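Local coordinates for DUF1993 domain-containing protein (Shewanella denitrificans, PDB 2OQM), which is of unknown function but belongs to the DinB-like proteins, a family built on a bundle of long helices, at residues A[33-44]-A[104-115]; A[80-90]-A[117-126]. All blocks are in the same frame, centred on the assembly; numbering follows the deposited sequence.

How the contacts relate
From the N terminus, the chain first enters helix 13-50, which supplies residues 33-44. After 59 residues, which include helices 54-58 and 69-87, it returns along helix 104-119, and contact 1 closes this long excursion by pairing 33-44 with 104-115. Contact 2 closes a shorter one: residues 80-90, the end of helix 69-87 and the turn after it, meet 117-126, where helix 104-119 runs out. Because the four segments alternate in sequence, the two closures cross rather than nest. Helix 104-119 serves both, and the contacts, with centres about 20 Å apart, meet where Leu-33 CD1 packs 3.9 Å from Ala-80 CB. Together they tie three long helices side by side.

Contact 1. Residues A[33-44]-A[104-115]; sequences LKNLNAIFDKAE and LAELRQRIASVL
Arg-108 reaches across from helix 104-119 and sets its guanidinium as a knob among Asn-37, Phe-40, Asp-41 and Glu-44 of helix 13-50. Arg-108 NH1 donates to Asn-37 O at 2.7 Å, close to the guanidinium plane; this carbonyl also takes its own helical bond from Asp-41 N. Arg-108 NH2 forms salt bridges to two carboxylates. Asp-41 OD1, 2.8 Å from Arg-108 NH2, comes in obliquely, its carboxylate plane turned 50° from the guanidinium, the hydrogen bond weak. Glu-44 OE2 sits at the edge, though the refined separation is too short to trust. Over one face lies Phe-40 CB, 3.6 Å from Arg-108 NH1. A bend at the second torsion of Arg-108 (chi2 -102°) swings the charged end over to the other helix, where a water links NE to Glu-44 OE2. With an alanine here, the Asp-41 and Glu-44 carboxylates would probably lose their shared cation, and a gap is likely to open over Phe-40 CB. Beside this polar cluster, Leu-104 CD1 rests 3.5 Å from Phe-40 CD1. Further along, the side chains of Leu-33 and Val-114 cross at about a right angle, CD1 to CG1 3.7 Å, while Leu-36 CD2 meets Ile-111 CD1 at 4.0 Å and Leu-115 CD1 touches Lys-34 CG. The helix segments run antiparallel (162°), their axes 10.2 Å apart, as bundle neighbours; Val-73 and Cys-77 of helix 69-87 touch Phe-40 and Ile-111, respectively. One arginine thus gathers a backbone carbonyl and two acids beside leucine, isoleucine and valine contacts, its positive charge probably offsetting the closeness of the two carboxylates.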
loop_
_atom_site.group_PDB
_atom_site.type_symbol
_atom_site.label_atom_id
_atom_site.label_comp_id
_atom_site.label_asym_id
_atom_site.label_seq_id
_atom_site.Cartn_x
_atom_site.Cartn_y
_atom_site.Cartn_z
ATOM N N LEU A 33 5.725 -1.727 10.085
ATOM C CA LEU A 33 5.167 -2.084 11.394
ATOM C C LEU A 33 5.761 -1.215 12.488
ATOM O O LEU A 33 5.037 -0.819 13.419
ATOM C CB LEU A 33 5.310 -3.567 11.737
ATOM C CG LEU A 33 4.449 -4.496 10.879
ATOM C CD1 LEU A 33 4.850 -5.976 11.020
ATOM C CD2 LEU A 33 2.918 -4.269 11.089
ATOM N N LYS A 34 7.061 -0.945 12.412
ATOM C CA LYS A 34 7.679 0.023 13.315
ATOM C C LYS A 34 7.024 1.399 13.153
ATOM O O LYS A 34 6.787 2.140 14.115
ATOM C CB LYS A 34 9.170 0.094 13.057
ATOM C CG LYS A 34 9.920 -1.174 13.484
ATOM C CD LYS A 34 11.409 -1.005 13.352
ATOM C CE LYS A 34 12.128 -2.355 13.262
ATOM N NZ LYS A 34 13.541 -2.183 12.749
ATOM N N ASN A 35 6.749 1.758 11.925
ATOM C CA ASN A 35 6.049 3.017 11.653
ATOM C C ASN A 35 4.658 3.032 12.266
ATOM O O ASN A 35 4.219 4.044 12.847
ATOM C CB ASN A 35 5.980 3.276 10.152
ATOM C CG ASN A 35 7.302 3.576 9.536
ATOM O OD1 ASN A 35 8.317 3.798 10.224
ATOM N ND2 ASN A 35 7.337 3.538 8.197
ATOM N N LEU A 36 3.975 1.895 12.224
ATOM C CA LEU A 36 2.664 1.784 12.840
ATOM C C LEU A 36 2.771 2.015 14.366
ATOM O O LEU A 36 1.898 2.645 15.003
ATOM C CB LEU A 36 2.052 0.415 12.524
ATOM C CG LEU A 36 0.629 0.202 13.020
ATOM C CD1 LEU A 36 -0.359 1.236 12.473
ATOM C CD2 LEU A 36 0.235 -1.273 12.713
ATOM N N ASN A 37 3.848 1.518 14.950
ATOM C CA ASN A 37 4.131 1.786 16.372
ATOM C C ASN A 37 4.275 3.252 16.672
ATOM O O ASN A 37 3.750 3.751 17.697
ATOM C CB ASN A 37 5.428 1.092 16.816
ATOM C CG ASN A 37 5.181 -0.136 17.627
ATOM O OD1 ASN A 37 4.214 -0.212 18.381
ATOM N ND2 ASN A 37 6.106 -1.081 17.548
ATOM N N ALA A 38 5.004 3.954 15.794
ATOM C CA ALA A 38 5.221 5.420 15.893
ATOM C C ALA A 38 3.928 6.228 15.753
ATOM O O ALA A 38 3.737 7.269 16.394
ATOM C CB ALA A 38 6.212 5.895 14.766
ATOM N N ILE A 39 3.073 5.771 14.851
ATOM C CA ILE A 39 1.710 6.288 14.712
ATOM C C ILE A 39 0.928 6.214 16.044
ATOM O O ILE A 39 0.226 7.159 16.409
ATOM C CB ILE A 39 1.006 5.570 13.572
ATOM C CG1 ILE A 39 1.621 6.031 12.228
ATOM C CG2 ILE A 39 -0.521 5.860 13.523
ATOM C CD1 ILE A 39 1.221 5.114 11.075
ATOM N N PHE A 40 1.092 5.115 16.790
ATOM C CA PHE A 40 0.396 4.941 18.053
ATOM C C PHE A 40 0.968 5.768 19.156
ATOM O O PHE A 40 0.254 6.123 20.122
ATOM C CB PHE A 40 0.299 3.463 18.406
ATOM C CG PHE A 40 -0.929 2.794 17.779
ATOM C CD1 PHE A 40 -2.181 2.992 18.329
ATOM C CD2 PHE A 40 -0.853 2.105 16.587
ATOM C CE1 PHE A 40 -3.312 2.428 17.765
ATOM C CE2 PHE A 40 -1.984 1.534 16.025
ATOM C CZ PHE A 40 -3.211 1.710 16.610
ATOM N N ASP A 41 2.250 6.106 19.046
ATOM C CA ASP A 41 2.811 7.087 19.958
ATOM C C ASP A 41 2.096 8.430 19.808
ATOM O O ASP A 41 1.822 9.099 20.795
ATOM C CB ASP A 41 4.317 7.301 19.741
ATOM C CG ASP A 41 5.160 6.058 19.975
ATOM O OD1 ASP A 41 4.714 5.058 20.616
ATOM O OD2 ASP A 41 6.310 6.104 19.469
ATOM N N LYS A 42 1.799 8.852 18.586
ATOM C CA LYS A 42 1.005 10.072 18.404
ATOM C C LYS A 42 -0.406 9.928 18.941
ATOM O O LYS A 42 -0.916 10.877 19.520
ATOM C CB LYS A 42 0.992 10.532 16.934
ATOM C CG LYS A 42 2.416 10.804 16.439
ATOM C CD LYS A 42 2.471 12.058 15.627
ATOM C CE LYS A 42 3.884 12.482 15.320
ATOM N NZ LYS A 42 3.874 13.484 14.210
ATOM N N ALA A 43 -1.031 8.760 18.750
ATOM C CA ALA A 43 -2.380 8.507 19.307
ATOM C C ALA A 43 -2.388 8.625 20.844
ATOM O O ALA A 43 -3.272 9.228 21.413
ATOM C CB ALA A 43 -2.925 7.167 18.851
ATOM N N GLU A 44 -1.373 8.093 21.516
ATOM C CA GLU A 44 -1.257 8.312 22.967
ATOM C C GLU A 44 -1.083 9.767 23.340
ATOM O O GLU A 44 -1.675 10.246 24.337
ATOM C CB GLU A 44 -0.059 7.553 23.547
ATOM C CG GLU A 44 -0.138 6.084 23.456
ATOM C CD GLU A 44 0.890 5.417 24.350
ATOM O OE1 GLU A 44 0.667 5.354 25.562
ATOM O OE2 GLU A 44 1.905 4.932 23.832
ATOM N N LEU A 104 -4.017 -1.079 24.000
ATOM C CA LEU A 104 -2.845 -0.618 23.245
ATOM C C LEU A 104 -1.615 -1.465 23.624
ATOM O O LEU A 104 -0.850 -1.847 22.759
ATOM C CB LEU A 104 -2.588 0.900 23.430
ATOM C CG LEU A 104 -1.433 1.498 22.592
ATOM C CD1 LEU A 104 -1.488 1.076 21.158
ATOM C CD2 LEU A 104 -1.412 3.014 22.667
ATOM N N ALA A 105 -1.472 -1.826 24.907
ATOM C CA ALA A 105 -0.301 -2.593 25.315
ATOM C C ALA A 105 -0.235 -3.910 24.573
ATOM O O ALA A 105 0.820 -4.353 24.092
ATOM C CB ALA A 105 -0.308 -2.837 26.846
ATOM N N GLU A 106 -1.395 -4.536 24.465
ATOM C CA GLU A 106 -1.488 -5.826 23.849
ATOM C C GLU A 106 -1.176 -5.753 22.368
ATOM O O GLU A 106 -0.610 -6.659 21.805
ATOM C CB GLU A 106 -2.877 -6.351 24.054
ATOM C CG GLU A 106 -3.145 -6.686 25.528
ATOM C CD GLU A 106 -4.582 -7.117 25.772
ATOM O OE1 GLU A 106 -5.492 -6.624 25.072
ATOM O OE2 GLU A 106 -4.787 -7.953 26.672
ATOM N N LEU A 107 -1.623 -4.689 21.721
ATOM C CA LEU A 107 -1.330 -4.462 20.318
ATOM C C LEU A 107 0.132 -4.197 20.114
ATOM O O LEU A 107 0.708 -4.715 19.178
ATOM C CB LEU A 107 -2.159 -3.299 19.764
ATOM C CG LEU A 107 -3.652 -3.541 19.586
ATOM C CD1 LEU A 107 -4.293 -2.289 19.024
ATOM C CD2 LEU A 107 -3.956 -4.789 18.675
ATOM N N ARG A 108 0.760 -3.419 21.004
ATOM C CA ARG A 108 2.213 -3.210 20.903
ATOM C C ARG A 108 2.968 -4.531 21.035
ATOM O O ARG A 108 3.963 -4.745 20.341
ATOM C CB ARG A 108 2.720 -2.291 21.987
ATOM C CG ARG A 108 2.074 -0.959 21.988
ATOM C CD ARG A 108 2.927 0.082 21.388
ATOM N NE ARG A 108 2.675 1.416 21.958
ATOM C CZ ARG A 108 2.902 2.533 21.288
ATOM N NH1 ARG A 108 3.361 2.502 20.038
ATOM N NH2 ARG A 108 2.637 3.682 21.858
ATOM N N GLN A 109 2.473 -5.422 21.889
ATOM C CA GLN A 109 3.058 -6.771 21.996
ATOM C C GLN A 109 2.906 -7.568 20.697
ATOM O O GLN A 109 3.834 -8.222 20.273
ATOM C CB GLN A 109 2.449 -7.541 23.144
ATOM C CG GLN A 109 3.019 -8.974 23.297
ATOM C CD GLN A 109 4.516 -8.994 23.561
ATOM O OE1 GLN A 109 5.297 -9.577 22.789
ATOM N NE2 GLN A 109 4.928 -8.344 24.643
ATOM N N ARG A 110 1.748 -7.464 20.062
ATOM C CA ARG A 110 1.474 -8.170 18.793
ATOM C C ARG A 110 2.456 -7.726 17.713
ATOM O O ARG A 110 3.072 -8.566 17.030
ATOM C CB ARG A 110 0.040 -7.915 18.369
ATOM C CG ARG A 110 -0.404 -8.522 17.028
ATOM C CD ARG A 110 -0.558 -9.964 17.097
ATOM N NE ARG A 110 -1.316 -10.490 15.957
ATOM C CZ ARG A 110 -2.630 -10.737 15.953
ATOM N NH1 ARG A 110 -3.403 -10.461 16.993
ATOM N NH2 ARG A 110 -3.167 -11.284 14.893
ATOM N N ILE A 111 2.639 -6.408 17.598
ATOM C CA ILE A 111 3.624 -5.861 16.650
ATOM C C ILE A 111 5.007 -6.350 16.961
ATOM O O ILE A 111 5.701 -6.792 16.095
ATOM C CB ILE A 111 3.594 -4.293 16.626
ATOM C CG1 ILE A 111 2.242 -3.807 16.112
ATOM C CG2 ILE A 111 4.719 -3.719 15.784
ATOM C CD1 ILE A 111 2.054 -2.267 16.148
ATOM N N ALA A 112 5.391 -6.310 18.242
ATOM C CA ALA A 112 6.716 -6.726 18.649
ATOM C C ALA A 112 6.994 -8.195 18.276
ATOM O O ALA A 112 8.096 -8.541 17.863
ATOM C CB ALA A 112 6.867 -6.521 20.160
ATOM N N SER A 113 5.993 -9.049 18.454
ATOM C CA SER A 113 6.111 -10.477 18.167
ATOM C C SER A 113 6.323 -10.695 16.669
ATOM O O SER A 113 7.168 -11.491 16.229
ATOM C CB SER A 113 4.827 -11.174 18.582
ATOM O OG SER A 113 4.814 -12.530 18.165
ATOM N N VAL A 114 5.538 -10.007 15.864
ATOM C CA VAL A 114 5.710 -10.145 14.425
ATOM C C VAL A 114 7.069 -9.642 14.014
ATOM O O VAL A 114 7.717 -10.243 13.181
ATOM C CB VAL A 114 4.592 -9.438 13.633
ATOM C CG1 VAL A 114 4.889 -9.517 12.122
ATOM C CG2 VAL A 114 3.249 -10.134 14.013
ATOM N N LEU A 115 7.526 -8.549 14.608
ATOM C CA LEU A 115 8.853 -8.029 14.299
ATOM C C LEU A 115 9.936 -9.014 14.651
ATOM O O LEU A 115 10.857 -9.186 13.880
ATOM C CB LEU A 115 9.127 -6.663 14.980
ATOM C CG LEU A 115 8.405 -5.436 14.419
ATOM C CD1 LEU A 115 8.556 -4.193 15.352
ATOM C CD2 LEU A 115 8.843 -5.122 12.958
HETATM O O HOH W 1 5.743 -2.671 19.494
HETATM O O HOH W 2 2.213 2.264 24.398
#

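Contact 2. Residues A[80-90]-A[117-126]; sequences AKVGVARLTGQ and YLEGFSEADF. With FMT (formic acid), chain N.
Val-84 CG1 sits squarely over one face of the Phe-121 ring, 3.6 Å from its centroid and 7° off the normal, a CH-pi contact. In the plane of that ring, at its edges, lie Tyr-117 CZ, Leu-118 O and Asp-125 CB; Phe-121 CE1 stands above one face of Tyr-117, toward the rim. The edge of the Tyr-117 ring meets Lys-81 O and the carbon of a bound formic acid, probably from the crystallisation liquor. Phe-126 receives Thr-88 CG2 over a face, 3.8 Å from the centroid and 15° off the normal, with Ser-122 O at its edge. With OG1 between the backbone N and the carbonyl carbon (chi1 61°), Thr-88 turns CG2 to this ring and OG1 back over the helix end, 2.9 Å from Val-84 O and 3.2 Å from Ala-85 O. Here helix 69-87 stops in a Schellman motif: Gly-89, with positive phi, is its C-prime residue, and Gln-90 N bonds Ala-85 O. Beyond the turn, the Gln-90 amide slides past Phe-121, OE1 3.6 Å from CE2, and a water joins NE2 to Thr-88 O. Formic acid lies between Gln-90 and Tyr-117, whose hydroxyl donates to it. Within 117-126, Asp-125 OD2 accepts from Ser-122 N above its carboxylate plane, which probably steadies the 3-10 turn 123-125. One turn back from the Schellman turn, Val-84 CG2 touches Leu-118 CD2 at 3.5 Å; earlier still, Lys-81 CG lies against Tyr-117 CE2 while its NZ turns to Pro-95 O and His-97. Helix 13-50 lies against Val-84 and Phe-126 through Thr-25.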
loop_
_atom_site.group_PDB
_atom_site.type_symbol
_atom_site.label_atom_id
_atom_site.label_comp_id
_atom_site.label_asym_id
_atom_site.label_seq_id
_atom_site.Cartn_x
_atom_site.Cartn_y
_atom_site.Cartn_z
ATOM N N ALA A 80 1.726 -9.416 7.217
ATOM C CA ALA A 80 3.185 -9.514 7.238
ATOM C C ALA A 80 3.637 -10.904 7.652
ATOM O O ALA A 80 4.433 -11.539 6.949
ATOM C CB ALA A 80 3.793 -8.477 8.157
ATOM N N LYS A 81 3.118 -11.377 8.779
ATOM C CA LYS A 81 3.568 -12.652 9.364
ATOM C C LYS A 81 3.240 -13.832 8.436
ATOM O O LYS A 81 4.121 -14.604 8.063
ATOM C CB LYS A 81 2.906 -12.880 10.727
ATOM C CG LYS A 81 3.303 -14.223 11.390
ATOM C CD LYS A 81 2.419 -14.554 12.574
ATOM C CE LYS A 81 0.983 -14.898 12.163
ATOM N NZ LYS A 81 0.135 -15.281 13.326
ATOM N N VAL A 82 1.963 -13.957 8.072
ATOM C CA VAL A 82 1.497 -15.072 7.242
ATOM C C VAL A 82 2.018 -14.951 5.821
ATOM O O VAL A 82 2.299 -15.964 5.153
ATOM C CB VAL A 82 -0.029 -15.188 7.277
ATOM C CG1 VAL A 82 -0.532 -16.252 6.218
ATOM C CG2 VAL A 82 -0.511 -15.489 8.713
ATOM N N GLY A 83 2.115 -13.730 5.333
ATOM C CA GLY A 83 2.673 -13.470 3.990
ATOM C C GLY A 83 4.091 -14.053 3.889
ATOM O O GLY A 83 4.405 -14.826 2.984
ATOM N N VAL A 84 4.931 -13.716 4.846
ATOM C CA VAL A 84 6.307 -14.230 4.885
ATOM C C VAL A 84 6.340 -15.754 5.078
ATOM O O VAL A 84 7.051 -16.447 4.364
ATOM C CB VAL A 84 7.168 -13.481 5.924
ATOM C CG1 VAL A 84 8.530 -14.189 6.198
ATOM C CG2 VAL A 84 7.408 -11.982 5.406
ATOM N N ALA A 85 5.550 -16.260 6.023
ATOM C CA ALA A 85 5.441 -17.701 6.258
ATOM C C ALA A 85 5.097 -18.446 4.962
ATOM O O ALA A 85 5.712 -19.439 4.632
ATOM C CB ALA A 85 4.394 -17.976 7.330
ATOM N N ARG A 86 4.116 -17.934 4.243
ATOM C CA ARG A 86 3.684 -18.508 2.979
ATOM C C ARG A 86 4.734 -18.482 1.886
ATOM O O ARG A 86 4.948 -19.491 1.190
ATOM C CB ARG A 86 2.434 -17.816 2.473
ATOM C CG ARG A 86 1.131 -18.302 3.150
ATOM C CD ARG A 86 -0.068 -17.799 2.396
ATOM N NE ARG A 86 -1.298 -17.879 3.166
ATOM C CZ ARG A 86 -1.985 -19.008 3.363
ATOM N NH1 ARG A 86 -1.555 -20.157 2.860
ATOM N NH2 ARG A 86 -3.103 -18.995 4.074
ATOM N N LEU A 87 5.398 -17.347 1.719
ATOM C CA LEU A 87 6.397 -17.225 0.694
ATOM C C LEU A 87 7.569 -18.148 0.927
ATOM O O LEU A 87 8.210 -18.596 -0.034
ATOM C CB LEU A 87 6.894 -15.790 0.629
ATOM C CG LEU A 87 5.920 -14.826 0.003
ATOM C CD1 LEU A 87 6.375 -13.409 0.323
ATOM C CD2 LEU A 87 5.843 -15.023 -1.493
ATOM N N THR A 88 7.871 -18.391 2.204
ATOM C CA THR A 88 9.030 -19.202 2.589
ATOM C C THR A 88 8.678 -20.654 2.840
ATOM O O THR A 88 9.520 -21.414 3.277
ATOM C CB THR A 88 9.716 -18.665 3.870
ATOM O OG1 THR A 88 8.796 -18.690 4.968
ATOM C CG2 THR A 88 10.254 -17.242 3.640
ATOM N N GLY A 89 7.444 -21.038 2.549
ATOM C CA GLY A 89 6.971 -22.400 2.820
ATOM C C GLY A 89 7.008 -22.818 4.273
ATOM O O GLY A 89 7.139 -24.003 4.581
ATOM N N GLN A 90 6.886 -21.866 5.186
ATOM C CA GLN A 90 6.910 -22.165 6.611
ATOM C C GLN A 90 5.618 -21.878 7.345
ATOM O O GLN A 90 5.646 -21.631 8.549
ATOM C CB GLN A 90 8.012 -21.373 7.282
ATOM C CG GLN A 90 9.368 -21.575 6.612
ATOM C CD GLN A 90 10.471 -20.888 7.364
ATOM O OE1 GLN A 90 10.302 -20.528 8.538
ATOM N NE2 GLN A 90 11.620 -20.693 6.699
ATOM N N TYR A 117 9.569 -12.326 14.872
ATOM C CA TYR A 117 9.426 -13.397 13.906
ATOM C C TYR A 117 10.134 -13.050 12.603
ATOM O O TYR A 117 10.947 -13.816 12.107
ATOM C CB TYR A 117 7.964 -13.658 13.665
ATOM C CG TYR A 117 7.656 -14.708 12.607
ATOM C CD1 TYR A 117 7.917 -16.045 12.848
ATOM C CD2 TYR A 117 7.078 -14.372 11.399
ATOM C CE1 TYR A 117 7.617 -17.022 11.894
ATOM C CE2 TYR A 117 6.755 -15.340 10.466
ATOM C CZ TYR A 117 7.025 -16.663 10.736
ATOM O OH TYR A 117 6.757 -17.632 9.811
ATOM N N LEU A 118 9.905 -11.852 12.091
ATOM C CA LEU A 118 10.483 -11.467 10.829
ATOM C C LEU A 118 12.008 -11.385 10.891
ATOM O O LEU A 118 12.683 -11.684 9.921
ATOM C CB LEU A 118 9.873 -10.129 10.337
ATOM C CG LEU A 118 8.413 -10.124 9.844
ATOM C CD1 LEU A 118 8.034 -8.690 9.328
ATOM C CD2 LEU A 118 8.160 -11.174 8.779
ATOM N N GLU A 119 12.550 -10.972 12.028
ATOM C CA GLU A 119 14.012 -10.952 12.240
ATOM C C GLU A 119 14.701 -12.285 12.045
ATOM O O GLU A 119 15.935 -12.360 11.835
ATOM C CB GLU A 119 14.348 -10.519 13.667
ATOM C CG GLU A 119 14.600 -9.066 13.848
ATOM C CD GLU A 119 14.518 -8.647 15.322
ATOM O OE1 GLU A 119 14.788 -9.476 16.224
ATOM O OE2 GLU A 119 14.147 -7.480 15.576
ATOM N N GLY A 120 13.938 -13.352 12.187
ATOM C CA GLY A 120 14.505 -14.688 12.125
ATOM C C GLY A 120 14.817 -15.173 10.717
ATOM O O GLY A 120 15.466 -16.186 10.563
ATOM N N PHE A 121 14.351 -14.451 9.701
ATOM C CA PHE A 121 14.511 -14.855 8.307
ATOM C C PHE A 121 15.731 -14.218 7.675
ATOM O O PHE A 121 16.202 -13.194 8.177
ATOM C CB PHE A 121 13.263 -14.433 7.526
ATOM C CG PHE A 121 12.073 -15.234 7.856
ATOM C CD1 PHE A 121 11.288 -14.902 8.935
ATOM C CD2 PHE A 121 11.741 -16.366 7.095
ATOM C CE1 PHE A 121 10.173 -15.656 9.270
ATOM C CE2 PHE A 121 10.630 -17.154 7.426
ATOM C CZ PHE A 121 9.841 -16.799 8.526
ATOM N N SER A 122 16.234 -14.845 6.599
ATOM C CA SER A 122 17.290 -14.315 5.729
ATOM C C SER A 122 16.926 -14.421 4.249
ATOM O O SER A 122 15.960 -15.095 3.899
ATOM C CB SER A 122 18.572 -15.127 5.935
ATOM O OG SER A 122 18.356 -16.477 5.531
ATOM N N GLU A 123 17.736 -13.815 3.375
ATOM C CA GLU A 123 17.518 -13.881 1.887
ATOM C C GLU A 123 17.344 -15.313 1.447
ATOM O O GLU A 123 16.503 -15.603 0.612
ATOM C CB GLU A 123 18.701 -13.329 1.068
ATOM C CG GLU A 123 18.885 -11.846 1.089
ATOM C CD GLU A 123 19.881 -11.404 2.143
ATOM O OE1 GLU A 123 19.984 -12.078 3.210
ATOM O OE2 GLU A 123 20.544 -10.365 1.902
ATOM N N ALA A 124 18.176 -16.197 2.004
ATOM C CA ALA A 124 18.192 -17.620 1.625
ATOM C C ALA A 124 16.868 -18.311 1.879
ATOM O O ALA A 124 16.511 -19.225 1.145
ATOM C CB ALA A 124 19.316 -18.365 2.332
ATOM N N ASP A 125 16.119 -17.868 2.891
ATOM C CA ASP A 125 14.779 -18.404 3.103
ATOM C C ASP A 125 13.838 -18.172 1.944
ATOM O O ASP A 125 12.814 -18.836 1.861
ATOM C CB ASP A 125 14.169 -17.864 4.394
ATOM C CG ASP A 125 14.946 -18.311 5.636
ATOM O OD1 ASP A 125 15.433 -19.458 5.665
ATOM O OD2 ASP A 125 15.095 -17.517 6.578
ATOM N N PHE A 126 14.157 -17.210 1.073
ATOM C CA PHE A 126 13.336 -16.885 -0.077
ATOM C C PHE A 126 13.809 -17.490 -1.403
ATOM O O PHE A 126 13.337 -17.114 -2.478
ATOM C CB PHE A 126 13.203 -15.356 -0.226
ATOM C CG PHE A 126 12.339 -14.723 0.816
ATOM C CD1 PHE A 126 12.792 -14.590 2.117
ATOM C CD2 PHE A 126 11.058 -14.295 0.508
ATOM C CE1 PHE A 126 12.008 -14.014 3.105
ATOM C CE2 PHE A 126 10.263 -13.686 1.472
ATOM C CZ PHE A 126 10.737 -13.549 2.793
HETATM C C FMT N . 7.897 -20.189 11.107
HETATM O O1 FMT N . 9.040 -20.530 10.815
HETATM O O2 FMT N . 6.983 -20.054 10.284
HETATM O O HOH W 3 12.315 -21.452 3.904
#